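Local coordinates for coiled-coil quantitatively-enriched protein 1 (Schizosaccharomyces pombe, PDB 7CUJ), which links telomeres to the centrosome as a molecular adaptor during meiosis and is required for telomere clustering, telomere length regulation and chromosome segregation, at residues H39-P44 / N235-V240; P67-T72 / N128-N133; Q137-K140 / D145-L148; Q205-R210 / A290-N295. All coordinates share one frame; numbering follows the deposited sequence.

How the contacts relate
This chain is an alpha/beta domain cut from a longer protein. Contact 4 ties a helix end to a strand of the six-stranded parallel sheet, while contact 3 packs helix 129-141 against its edge strand 146-148. Contact 2 uses the first turns of the same helix, so contacts 2 and 3 touch where Leu148 meets Asn133. Contact 1 lies apart, in the helices beyond the sheet, and its centre is about 35 Å from that of contact 4. Contacts 1 and 4 are buried and apolar, although Leu207 itself is partly exposed. Contacts 2 and 3 are only partly buried and mix leucine packing with polar elements: a helix cap in one, a long lysine-glutamate pair in the other.

Contact 1. Residues H39-P44 / N235-V240; sequences HFCTGP and NIVGVV
Cys41 and Val237 carry this helix-to-helix contact, in which the C-terminal part of helix 34-41 rests on the middle of helix 232-243. It belongs to the helical part of the alpha/beta domain, beyond the parallel sheet. The nearest CA atoms are those of Cys41 and Gly238, 6.5 Å apart, and no hydrogen bond joins the two segments.

Following Val237 outward, its CB already lies 4.1 Å from Cys41 SG. Of the two methyls beyond it, CG1, anti to the backbone N (chi1 169°), is the branch that meets the sulfur, with Val237 CG1 3.7 Å from Cys41 SG. The other methyl, CG2, stands beside the backbone N and turns to Phe40 instead, where it meets the ring obliquely at its CE2 corner, Val237 CG2 lying 4.3 Å from Phe40 CE2. Each branch of the valine therefore has its own partner, and the isopropyl group bridges the thiol and the phenyl ring. Ile53 of helix 47-65 packs on both Phe40 and Val237, so a third helix closes the apolar cluster.

Both neighbouring chains also reach this turn. His39 hydrogen-bonds through both ring nitrogens to Asp46 and Lys52 of the second subunit, another copy of this protein, and an apolar side chain of a different protein packs on Cys41.

The sulfur also lies over the backbone at Gly238, with Cys41 SG 3.9 Å from Gly238 N.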
loop_
_atom_site.group_PDB
_atom_site.type_symbol
_atom_site.label_atom_id
_atom_site.label_comp_id
_atom_site.label_asym_id
_atom_site.label_seq_id
_atom_site.Cartn_x
_atom_site.Cartn_y
_atom_site.Cartn_z
ATOM N N HIS A 39 -8.336 -2.928 -2.347
ATOM C CA HIS A 39 -8.248 -3.908 -3.418
ATOM C C HIS A 39 -9.195 -5.074 -3.145
ATOM O O HIS A 39 -10.018 -5.418 -3.991
ATOM C CB HIS A 39 -6.797 -4.373 -3.599
ATOM C CG HIS A 39 -6.608 -5.304 -4.748
ATOM N ND1 HIS A 39 -6.353 -4.850 -6.033
ATOM C CD2 HIS A 39 -6.633 -6.653 -4.819
ATOM C CE1 HIS A 39 -6.231 -5.882 -6.842
ATOM N NE2 HIS A 39 -6.395 -7.000 -6.122
ATOM N N PHE A 40 -9.075 -5.653 -1.944
ATOM C CA PHE A 40 -9.782 -6.860 -1.552
ATOM C C PHE A 40 -11.290 -6.622 -1.473
ATOM O O PHE A 40 -12.073 -7.523 -1.772
ATOM C CB PHE A 40 -9.230 -7.364 -0.216
ATOM C CG PHE A 40 -9.994 -8.508 0.399
ATOM C CD1 PHE A 40 -9.890 -9.791 -0.121
ATOM C CD2 PHE A 40 -10.806 -8.305 1.506
ATOM C CE1 PHE A 40 -10.589 -10.846 0.448
ATOM C CE2 PHE A 40 -11.504 -9.361 2.074
ATOM C CZ PHE A 40 -11.394 -10.629 1.545
ATOM N N CYS A 41 -11.686 -5.407 -1.074
ATOM C CA CYS A 41 -13.080 -5.123 -0.766
ATOM C C CYS A 41 -13.845 -4.567 -1.970
ATOM O O CYS A 41 -15.048 -4.339 -1.864
ATOM C CB CYS A 41 -13.194 -4.159 0.410
ATOM S SG CYS A 41 -12.850 -4.926 2.016
ATOM N N THR A 42 -13.169 -4.356 -3.109
ATOM C CA THR A 42 -13.830 -3.745 -4.257
ATOM C C THR A 42 -13.840 -4.661 -5.481
ATOM O O THR A 42 -14.306 -4.250 -6.541
ATOM C CB THR A 42 -13.233 -2.382 -4.636
ATOM O OG1 THR A 42 -11.824 -2.533 -4.817
ATOM C CG2 THR A 42 -13.536 -1.295 -3.626
ATOM N N GLY A 43 -13.334 -5.892 -5.344
ATOM C CA GLY A 43 -13.346 -6.811 -6.471
ATOM C C GLY A 43 -12.619 -8.123 -6.188
ATOM O O GLY A 43 -12.090 -8.323 -5.096
ATOM N N PRO A 44 -12.586 -9.058 -7.168
ATOM C CA PRO A 44 -11.810 -10.293 -7.043
ATOM C C PRO A 44 -10.340 -9.995 -6.750
ATOM O O PRO A 44 -9.772 -9.054 -7.301
ATOM C CB PRO A 44 -11.933 -10.936 -8.435
ATOM C CG PRO A 44 -13.224 -10.380 -8.994
ATOM C CD PRO A 44 -13.302 -8.970 -8.453
ATOM N N ASN A 235 -16.977 -8.172 4.210
ATOM C CA ASN A 235 -17.840 -7.302 4.996
ATOM C C ASN A 235 -17.196 -6.918 6.328
ATOM O O ASN A 235 -17.240 -5.749 6.706
ATOM C CB ASN A 235 -19.248 -7.878 5.154
ATOM C CG ASN A 235 -20.079 -7.742 3.895
ATOM O OD1 ASN A 235 -20.043 -6.708 3.231
ATOM N ND2 ASN A 235 -20.836 -8.777 3.563
ATOM N N ILE A 236 -16.602 -7.895 7.031
ATOM C CA ILE A 236 -16.002 -7.639 8.334
ATOM C C ILE A 236 -14.776 -6.736 8.192
ATOM O O ILE A 236 -14.489 -5.951 9.096
ATOM C CB ILE A 236 -15.702 -8.931 9.131
ATOM C CG1 ILE A 236 -14.600 -9.782 8.490
ATOM C CG2 ILE A 236 -16.973 -9.732 9.381
ATOM C CD1 ILE A 236 -14.126 -10.936 9.349
ATOM N N VAL A 237 -14.067 -6.846 7.060
ATOM C CA VAL A 237 -12.917 -5.995 6.788
ATOM C C VAL A 237 -13.410 -4.587 6.464
ATOM O O VAL A 237 -12.891 -3.607 6.999
ATOM C CB VAL A 237 -12.027 -6.555 5.661
ATOM C CG1 VAL A 237 -10.984 -5.542 5.208
ATOM C CG2 VAL A 237 -11.359 -7.859 6.065
ATOM N N GLY A 238 -14.418 -4.509 5.586
ATOM C CA GLY A 238 -14.983 -3.246 5.138
ATOM C C GLY A 238 -15.492 -2.402 6.303
ATOM O O GLY A 238 -15.184 -1.214 6.390
ATOM N N VAL A 239 -16.255 -3.042 7.200
ATOM C CA VAL A 239 -16.879 -2.369 8.328
ATOM C C VAL A 239 -15.785 -1.832 9.247
ATOM O O VAL A 239 -15.813 -0.667 9.642
ATOM C CB VAL A 239 -17.866 -3.298 9.070
ATOM C CG1 VAL A 239 -18.281 -2.751 10.428
ATOM C CG2 VAL A 239 -19.096 -3.611 8.233
ATOM N N VAL A 240 -14.818 -2.696 9.571
ATOM C CA VAL A 240 -13.710 -2.331 10.436
ATOM C C VAL A 240 -12.925 -1.189 9.795
ATOM O O VAL A 240 -12.600 -0.216 10.471
ATOM C CB VAL A 240 -12.832 -3.555 10.772
ATOM C CG1 VAL A 240 -11.403 -3.178 11.122
ATOM C CG2 VAL A 240 -13.448 -4.386 11.886
#

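Contact 2. Residues P67-T72 / N128-N133; sequences PSLYDT and NQFLAN
Leu69 is the one residue of segment 67-72 that reaches Asn128, Phe130 and Leu131, and it does so from a short 3-10 turn laid against the N-terminus of helix 129-141. Pro67 starts the turn, with its ring on helix 20-32. Ser68 follows, its side chain close by but not touching the helix. Then comes Leu69, whose CG stands anti to the carbonyl carbon (chi1 -71°), with both methyls at the helix start. CD2 lies 3.7 Å from Asn128 OD1, the same oxygen that caps the helix, 4.0 Å from Leu131 CG and, obliquely, 4.2 Å from Phe130 CD2. CD1 rests 4.0 Å from Asn128 ND2, as the leucine and asparagine side chains run antiparallel alongside one another. Tyr70 closes the turn, its N bonded to Pro67 O, and turns its hydroxyl to Asn62.

Asn128 is the N-cap of helix 129-141. With an alanine here, Leu131 N would probably lose its capping acceptor and the Leu69 methyls the amide they lie along. That acceptor, Asn128 OD1, takes the Leu131 N-H in the carbonyl plane, on a lone pair, at 3.1 Å from Leu131 N and 157° at the hydrogen.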
loop_
_atom_site.group_PDB
_atom_site.type_symbol
_atom_site.label_atom_id
_atom_site.label_comp_id
_atom_site.label_asym_id
_atom_site.label_seq_id
_atom_site.Cartn_x
_atom_site.Cartn_y
_atom_site.Cartn_z
ATOM N N PRO A 67 -3.729 -4.528 23.550
ATOM C CA PRO A 67 -2.732 -3.781 22.780
ATOM C C PRO A 67 -1.283 -4.113 23.140
ATOM O O PRO A 67 -0.387 -3.940 22.315
ATOM C CB PRO A 67 -3.062 -2.308 23.077
ATOM C CG PRO A 67 -3.867 -2.341 24.362
ATOM C CD PRO A 67 -4.626 -3.650 24.321
ATOM N N SER A 68 -1.067 -4.620 24.361
ATOM C CA SER A 68 0.274 -4.887 24.858
ATOM C C SER A 68 0.869 -6.146 24.224
ATOM O O SER A 68 2.010 -6.494 24.513
ATOM C CB SER A 68 0.311 -4.934 26.364
ATOM O OG SER A 68 -0.342 -6.098 26.845
ATOM N N LEU A 69 0.106 -6.804 23.340
ATOM C CA LEU A 69 0.662 -7.836 22.477
ATOM C C LEU A 69 1.683 -7.224 21.510
ATOM O O LEU A 69 2.407 -7.959 20.842
ATOM C CB LEU A 69 -0.457 -8.559 21.710
ATOM C CG LEU A 69 -1.379 -9.478 22.515
ATOM C CD1 LEU A 69 -2.372 -10.183 21.604
ATOM C CD2 LEU A 69 -0.595 -10.506 23.319
ATOM N N TYR A 70 1.731 -5.883 21.431
ATOM C CA TYR A 70 2.685 -5.178 20.581
ATOM C C TYR A 70 3.672 -4.373 21.423
ATOM O O TYR A 70 4.321 -3.458 20.922
ATOM C CB TYR A 70 1.973 -4.359 19.497
ATOM C CG TYR A 70 1.205 -5.226 18.535
ATOM C CD1 TYR A 70 1.855 -5.927 17.530
ATOM C CD2 TYR A 70 -0.164 -5.396 18.665
ATOM C CE1 TYR A 70 1.163 -6.756 16.661
ATOM C CE2 TYR A 70 -0.870 -6.221 17.806
ATOM C CZ TYR A 70 -0.205 -6.906 16.804
ATOM O OH TYR A 70 -0.892 -7.728 15.959
ATOM N N ASP A 71 3.781 -4.735 22.706
ATOM C CA ASP A 71 4.847 -4.255 23.569
ATOM C C ASP A 71 6.043 -5.186 23.394
ATOM O O ASP A 71 5.885 -6.404 23.427
ATOM C CB ASP A 71 4.389 -4.215 25.029
ATOM C CG ASP A 71 5.319 -3.465 25.970
ATOM O OD1 ASP A 71 6.361 -2.964 25.499
ATOM O OD2 ASP A 71 4.986 -3.384 27.172
ATOM N N THR A 72 7.231 -4.607 23.202
ATOM C CA THR A 72 8.439 -5.390 22.994
ATOM C C THR A 72 9.011 -5.848 24.333
ATOM O O THR A 72 9.676 -6.881 24.403
ATOM C CB THR A 72 9.518 -4.594 22.249
ATOM O OG1 THR A 72 9.611 -3.301 22.846
ATOM C CG2 THR A 72 9.252 -4.470 20.765
ATOM N N ASN A 128 -4.883 -16.796 23.545
ATOM C CA ASN A 128 -3.533 -16.273 23.677
ATOM C C ASN A 128 -2.921 -16.765 24.986
ATOM O O ASN A 128 -3.480 -16.535 26.057
ATOM C CB ASN A 128 -3.513 -14.743 23.608
ATOM C CG ASN A 128 -2.112 -14.195 23.455
ATOM O OD1 ASN A 128 -1.450 -13.887 24.443
ATOM N ND2 ASN A 128 -1.640 -14.098 22.223
ATOM N N GLN A 129 -1.760 -17.425 24.886
ATOM C CA GLN A 129 -1.124 -18.055 26.034
ATOM C C GLN A 129 -0.628 -16.992 27.012
ATOM O O GLN A 129 -0.886 -17.088 28.206
ATOM C CB GLN A 129 -0.000 -18.995 25.592
ATOM C CG GLN A 129 0.653 -19.756 26.741
ATOM C CD GLN A 129 -0.314 -20.664 27.465
ATOM O OE1 GLN A 129 -0.845 -21.617 26.897
ATOM N NE2 GLN A 129 -0.547 -20.376 28.736
ATOM N N PHE A 130 0.074 -15.981 26.489
ATOM C CA PHE A 130 0.653 -14.938 27.319
ATOM C C PHE A 130 -0.427 -14.260 28.159
ATOM O O PHE A 130 -0.251 -14.079 29.362
ATOM C CB PHE A 130 1.437 -13.925 26.477
ATOM C CG PHE A 130 1.799 -12.673 27.235
ATOM C CD1 PHE A 130 2.756 -12.706 28.240
ATOM C CD2 PHE A 130 1.156 -11.472 26.974
ATOM C CE1 PHE A 130 3.070 -11.562 28.958
ATOM C CE2 PHE A 130 1.475 -10.327 27.691
ATOM C CZ PHE A 130 2.431 -10.374 28.680
ATOM N N LEU A 131 -1.537 -13.886 27.510
ATOM C CA LEU A 131 -2.603 -13.147 28.168
ATOM C C LEU A 131 -3.300 -14.029 29.200
ATOM O O LEU A 131 -3.661 -13.550 30.270
ATOM C CB LEU A 131 -3.589 -12.620 27.123
ATOM C CG LEU A 131 -3.088 -11.442 26.288
ATOM C CD1 LEU A 131 -4.097 -11.074 25.211
ATOM C CD2 LEU A 131 -2.785 -10.240 27.171
ATOM N N ALA A 132 -3.474 -15.314 28.864
ATOM C CA ALA A 132 -4.011 -16.292 29.798
ATOM C C ALA A 132 -3.213 -16.260 31.100
ATOM O O ALA A 132 -3.793 -16.196 32.180
ATOM C CB ALA A 132 -3.996 -17.669 29.179
ATOM N N ASN A 133 -1.879 -16.280 30.976
ATOM C CA ASN A 133 -0.979 -16.310 32.117
ATOM C C ASN A 133 -1.087 -15.004 32.901
ATOM O O ASN A 133 -1.166 -15.023 34.128
ATOM C CB ASN A 133 0.475 -16.556 31.702
ATOM C CG ASN A 133 0.681 -17.839 30.924
ATOM O OD1 ASN A 133 -0.157 -18.739 30.955
ATOM N ND2 ASN A 133 1.802 -17.934 30.225
#

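Contact 3. Residues Q137-K140 / D145-L148; sequences QWLK and DAEL
The nearest CA atoms of the two segments are those of Lys140 and Ala146, 6.0 Å apart. Segment 137-140 is helical, close to the end of helix 129-141, and segment 145-148, after a tight connection, leads from loop at Asp145 into strand 146-148. No backbone hydrogen bond passes between them; the strand spends its own on Ile162 and Ile164 of the neighbouring strand.

On the buried side Leu139 faces Ala146. The contact is made near the root of the leucine, with Leu139 CB 3.9 Å from Ala146 CB, and the methyl Leu139 CD1 comes in nearly as close to the same carbon.

Nearer solvent, Lys140 lies along the strand. Its chain is fully extended beyond CG (chi2, chi3 and chi4 all near 180°), which carries the methylenes past the Ala146 carbonyl: Lys140 CE is 3.1 Å from Ala146 O, a snug fit. The lysine chain lies roughly perpendicular to that of Glu147, with Lys140 NZ 3.7 Å from Glu147 CG. The charged groups form only a long salt bridge, Lys140 NZ to Glu147 OE2 at 3.9 Å, probably weakened further by the exposed position of Glu147. Shortening the lysine to an alanine is likely to leave Glu147 without its charge partner and the Ala146 carbonyl without its methylene cover.

Strand 121-126, helix 129-141 and strand 146-148 form a beta-alpha-beta crossover, in which the two parallel strands are separated by strand 162-166 and the second is the outermost of the sheet within this chain.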
loop_
_atom_site.group_PDB
_atom_site.type_symbol
_atom_site.label_atom_id
_atom_site.label_comp_id
_atom_site.label_asym_id
_atom_site.label_seq_id
_atom_site.Cartn_x
_atom_site.Cartn_y
_atom_site.Cartn_z
ATOM N N GLN A 137 -2.662 -14.531 36.711
ATOM C CA GLN A 137 -1.794 -14.041 37.769
ATOM C C GLN A 137 -2.342 -12.734 38.336
ATOM O O GLN A 137 -2.178 -12.454 39.521
ATOM C CB GLN A 137 -0.354 -13.884 37.270
ATOM C CG GLN A 137 0.357 -15.206 37.005
ATOM C CD GLN A 137 0.458 -16.100 38.219
ATOM O OE1 GLN A 137 0.616 -15.641 39.349
ATOM N NE2 GLN A 137 0.377 -17.401 37.990
ATOM N N TRP A 138 -3.002 -11.947 37.480
ATOM C CA TRP A 138 -3.496 -10.642 37.887
ATOM C C TRP A 138 -4.769 -10.767 38.725
ATOM O O TRP A 138 -5.006 -9.940 39.604
ATOM C CB TRP A 138 -3.688 -9.721 36.680
ATOM C CG TRP A 138 -4.228 -8.379 37.066
ATOM C CD1 TRP A 138 -3.616 -7.443 37.848
ATOM C CD2 TRP A 138 -5.510 -7.834 36.713
ATOM N NE1 TRP A 138 -4.422 -6.347 37.996
ATOM C CE2 TRP A 138 -5.589 -6.557 37.311
ATOM C CE3 TRP A 138 -6.591 -8.294 35.952
ATOM C CZ2 TRP A 138 -6.709 -5.738 37.167
ATOM C CZ3 TRP A 138 -7.696 -7.483 35.810
ATOM C CH2 TRP A 138 -7.751 -6.223 36.408
ATOM N N LEU A 139 -5.584 -11.791 38.443
ATOM C CA LEU A 139 -6.812 -12.012 39.193
ATOM C C LEU A 139 -6.482 -12.519 40.595
ATOM O O LEU A 139 -7.129 -12.122 41.562
ATOM C CB LEU A 139 -7.720 -12.996 38.445
ATOM C CG LEU A 139 -8.413 -12.455 37.194
ATOM C CD1 LEU A 139 -9.193 -13.558 36.494
ATOM C CD2 LEU A 139 -9.328 -11.286 37.527
ATOM N N LYS A 140 -5.471 -13.395 40.689
ATOM C CA LYS A 140 -4.969 -13.890 41.962
ATOM C C LYS A 140 -4.514 -12.709 42.815
ATOM O O LYS A 140 -4.807 -12.651 44.007
ATOM C CB LYS A 140 -3.797 -14.852 41.742
ATOM C CG LYS A 140 -4.156 -16.229 41.200
ATOM C CD LYS A 140 -2.932 -17.058 40.866
ATOM C CE LYS A 140 -3.267 -18.410 40.274
ATOM N NZ LYS A 140 -2.054 -19.217 40.003
ATOM N N ASP A 145 -10.013 -16.334 43.179
ATOM C CA ASP A 145 -9.599 -17.723 43.061
ATOM C C ASP A 145 -9.655 -18.155 41.595
ATOM O O ASP A 145 -10.614 -18.793 41.161
ATOM C CB ASP A 145 -10.403 -18.623 44.007
ATOM C CG ASP A 145 -10.023 -20.096 43.947
ATOM O OD1 ASP A 145 -8.875 -20.396 43.563
ATOM O OD2 ASP A 145 -10.881 -20.932 44.284
ATOM N N ALA A 146 -8.602 -17.806 40.847
ATOM C CA ALA A 146 -8.503 -18.092 39.423
ATOM C C ALA A 146 -7.279 -18.963 39.156
ATOM O O ALA A 146 -6.278 -18.836 39.858
ATOM C CB ALA A 146 -8.415 -16.793 38.663
ATOM N N GLU A 147 -7.360 -19.835 38.139
ATOM C CA GLU A 147 -6.232 -20.680 37.766
ATOM C C GLU A 147 -6.403 -21.234 36.348
ATOM O O GLU A 147 -7.515 -21.313 35.836
ATOM C CB GLU A 147 -6.019 -21.779 38.812
ATOM C CG GLU A 147 -4.588 -21.852 39.323
ATOM C CD GLU A 147 -4.429 -22.234 40.786
ATOM O OE1 GLU A 147 -5.391 -22.043 41.557
ATOM O OE2 GLU A 147 -3.339 -22.715 41.155
ATOM N N LEU A 148 -5.279 -21.627 35.728
ATOM C CA LEU A 148 -5.234 -22.094 34.348
ATOM C C LEU A 148 -5.812 -23.505 34.237
ATOM O O LEU A 148 -5.622 -24.330 35.128
ATOM C CB LEU A 148 -3.782 -22.080 33.851
ATOM C CG LEU A 148 -3.158 -20.711 33.577
ATOM C CD1 LEU A 148 -1.644 -20.821 33.455
ATOM C CD2 LEU A 148 -3.742 -20.081 32.319
#

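Contact 4. Residues Q205-R210 / A290-N295; sequences QSLVLR and ATWLKN
Leu207 packs on Trp292 and Leu293 in an apolar strand-to-helix contact, where the entry to strand 208-213 of the parallel alpha/beta sheet meets the C-terminal end of helix 275-294. The backbones stay well apart, with Leu207 CA 10.1 Å from Leu293 CA, so side chains bridge the whole distance and no hydrogen bond spans it.

Leu207 supplies both methyls. Its CB points toward the helix and, with CG anti to the backbone N (chi1 178°), both branches reach it before they part. CD1 goes to the indole, arriving at the edge of the six-membered ring and near its plane, 3.6 Å from Trp292 CH2 and 3.9 Å from Trp292 CZ3. The leucine and the tryptophan meet head-on, and the methyl abuts the rim of the ring instead of lying over a face. CD2 is shared: it is also 4.0 Å from Trp292 CZ3, but its closer neighbour is a methyl of Leu293.

The indole is fixed from other directions too. Its NE1 donates to Asn298 O, and Trp302 meets it edge-to-face. Leu12 also touches it, so Trp292 reaches strand 11-16, the neighbour of strand 208-213, as well.

Leu209, two residues along the strand, points its CB to the same helix without reaching contact distance. The shortest contact is the pair of leucine methyls, whose side chains cross at a slant, with Leu207 CD2 3.5 Å from Leu293 CD2.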
loop_
_atom_site.group_PDB
_atom_site.type_symbol
_atom_site.label_atom_id
_atom_site.label_comp_id
_atom_site.label_asym_id
_atom_site.label_seq_id
_atom_site.Cartn_x
_atom_site.Cartn_y
_atom_site.Cartn_z
ATOM N N GLN A 205 -23.729 -26.753 26.585
ATOM C CA GLN A 205 -24.891 -26.589 27.444
ATOM C C GLN A 205 -24.479 -25.832 28.706
ATOM O O GLN A 205 -24.238 -26.440 29.748
ATOM C CB GLN A 205 -25.505 -27.946 27.804
ATOM C CG GLN A 205 -26.416 -28.524 26.728
ATOM C CD GLN A 205 -27.270 -29.664 27.229
ATOM O OE1 GLN A 205 -26.951 -30.325 28.216
ATOM N NE2 GLN A 205 -28.374 -29.908 26.542
ATOM N N SER A 206 -24.390 -24.500 28.586
ATOM C CA SER A 206 -24.147 -23.618 29.717
ATOM C C SER A 206 -24.352 -22.163 29.303
ATOM O O SER A 206 -24.479 -21.860 28.118
ATOM C CB SER A 206 -22.773 -23.836 30.307
ATOM O OG SER A 206 -21.758 -23.387 29.421
ATOM N N LEU A 207 -24.382 -21.275 30.306
ATOM C CA LEU A 207 -24.432 -19.835 30.101
ATOM C C LEU A 207 -23.151 -19.385 29.400
ATOM O O LEU A 207 -22.052 -19.651 29.883
ATOM C CB LEU A 207 -24.583 -19.163 31.471
ATOM C CG LEU A 207 -24.602 -17.634 31.474
ATOM C CD1 LEU A 207 -25.941 -17.105 30.981
ATOM C CD2 LEU A 207 -24.299 -17.097 32.863
ATOM N N VAL A 208 -23.311 -18.706 28.255
ATOM C CA VAL A 208 -22.190 -18.214 27.467
ATOM C C VAL A 208 -22.231 -16.688 27.434
ATOM O O VAL A 208 -23.181 -16.094 26.924
ATOM C CB VAL A 208 -22.174 -18.814 26.047
ATOM C CG1 VAL A 208 -21.186 -18.100 25.135
ATOM C CG2 VAL A 208 -21.891 -20.308 26.065
ATOM N N LEU A 209 -21.178 -16.074 27.986
ATOM C CA LEU A 209 -20.962 -14.637 27.935
ATOM C C LEU A 209 -19.837 -14.359 26.944
ATOM O O LEU A 209 -18.824 -15.055 26.948
ATOM C CB LEU A 209 -20.575 -14.156 29.337
ATOM C CG LEU A 209 -21.706 -13.639 30.229
ATOM C CD1 LEU A 209 -22.929 -14.543 30.187
ATOM C CD2 LEU A 209 -21.219 -13.468 31.659
ATOM N N ARG A 210 -20.026 -13.340 26.097
ATOM C CA ARG A 210 -19.005 -12.935 25.143
ATOM C C ARG A 210 -18.585 -11.495 25.424
ATOM O O ARG A 210 -19.418 -10.592 25.426
ATOM C CB ARG A 210 -19.508 -13.075 23.702
ATOM C CG ARG A 210 -19.772 -14.508 23.265
ATOM C CD ARG A 210 -19.923 -14.607 21.760
ATOM N NE ARG A 210 -21.088 -13.887 21.260
ATOM C CZ ARG A 210 -21.351 -13.671 19.975
ATOM N NH1 ARG A 210 -20.527 -14.118 19.044
ATOM N NH2 ARG A 210 -22.438 -13.010 19.623
ATOM N N ALA A 290 -23.115 -8.798 37.348
ATOM C CA ALA A 290 -22.936 -9.487 38.617
ATOM C C ALA A 290 -24.293 -9.647 39.295
ATOM O O ALA A 290 -24.707 -10.765 39.598
ATOM C CB ALA A 290 -21.957 -8.734 39.487
ATOM N N THR A 291 -24.980 -8.514 39.490
ATOM C CA THR A 291 -26.326 -8.465 40.038
ATOM C C THR A 291 -27.205 -9.485 39.321
ATOM O O THR A 291 -27.961 -10.212 39.959
ATOM C CB THR A 291 -26.907 -7.049 39.934
ATOM O OG1 THR A 291 -25.993 -6.155 40.570
ATOM C CG2 THR A 291 -28.277 -6.913 40.561
ATOM N N TRP A 292 -27.071 -9.539 37.992
ATOM C CA TRP A 292 -27.875 -10.414 37.156
ATOM C C TRP A 292 -27.589 -11.885 37.462
ATOM O O TRP A 292 -28.517 -12.690 37.521
ATOM C CB TRP A 292 -27.657 -10.091 35.674
ATOM C CG TRP A 292 -28.451 -10.976 34.769
ATOM C CD1 TRP A 292 -29.788 -10.895 34.513
ATOM C CD2 TRP A 292 -27.959 -12.095 34.011
ATOM N NE1 TRP A 292 -30.162 -11.882 33.643
ATOM C CE2 TRP A 292 -29.064 -12.633 33.314
ATOM C CE3 TRP A 292 -26.702 -12.691 33.846
ATOM C CZ2 TRP A 292 -28.944 -13.734 32.466
ATOM C CZ3 TRP A 292 -26.585 -13.782 33.012
ATOM C CH2 TRP A 292 -27.693 -14.294 32.333
ATOM N N LEU A 293 -26.305 -12.220 37.649
ATOM C CA LEU A 293 -25.879 -13.591 37.899
ATOM C C LEU A 293 -26.344 -14.055 39.280
ATOM O O LEU A 293 -26.655 -15.231 39.466
ATOM C CB LEU A 293 -24.354 -13.680 37.780
ATOM C CG LEU A 293 -23.789 -13.700 36.360
ATOM C CD1 LEU A 293 -22.299 -13.401 36.376
ATOM C CD2 LEU A 293 -24.052 -15.037 35.685
ATOM N N LYS A 294 -26.380 -13.118 40.239
ATOM C CA LYS A 294 -26.794 -13.388 41.606
ATOM C C LYS A 294 -28.264 -13.804 41.636
ATOM O O LYS A 294 -28.663 -14.584 42.496
ATOM C CB LYS A 294 -26.610 -12.143 42.480
ATOM C CG LYS A 294 -25.174 -11.764 42.811
ATOM C CD LYS A 294 -25.097 -10.432 43.521
ATOM C CE LYS A 294 -23.681 -9.975 43.784
ATOM N NZ LYS A 294 -23.649 -8.597 44.327
ATOM N N ASN A 295 -29.050 -13.275 40.689
ATOM C CA ASN A 295 -30.494 -13.445 40.666
ATOM C C ASN A 295 -30.893 -14.504 39.636
ATOM O O ASN A 295 -31.868 -14.328 38.908
ATOM C CB ASN A 295 -31.220 -12.114 40.426
ATOM C CG ASN A 295 -30.783 -10.989 41.344
ATOM O OD1 ASN A 295 -30.010 -11.197 42.278
ATOM N ND2 ASN A 295 -31.272 -9.788 41.080
#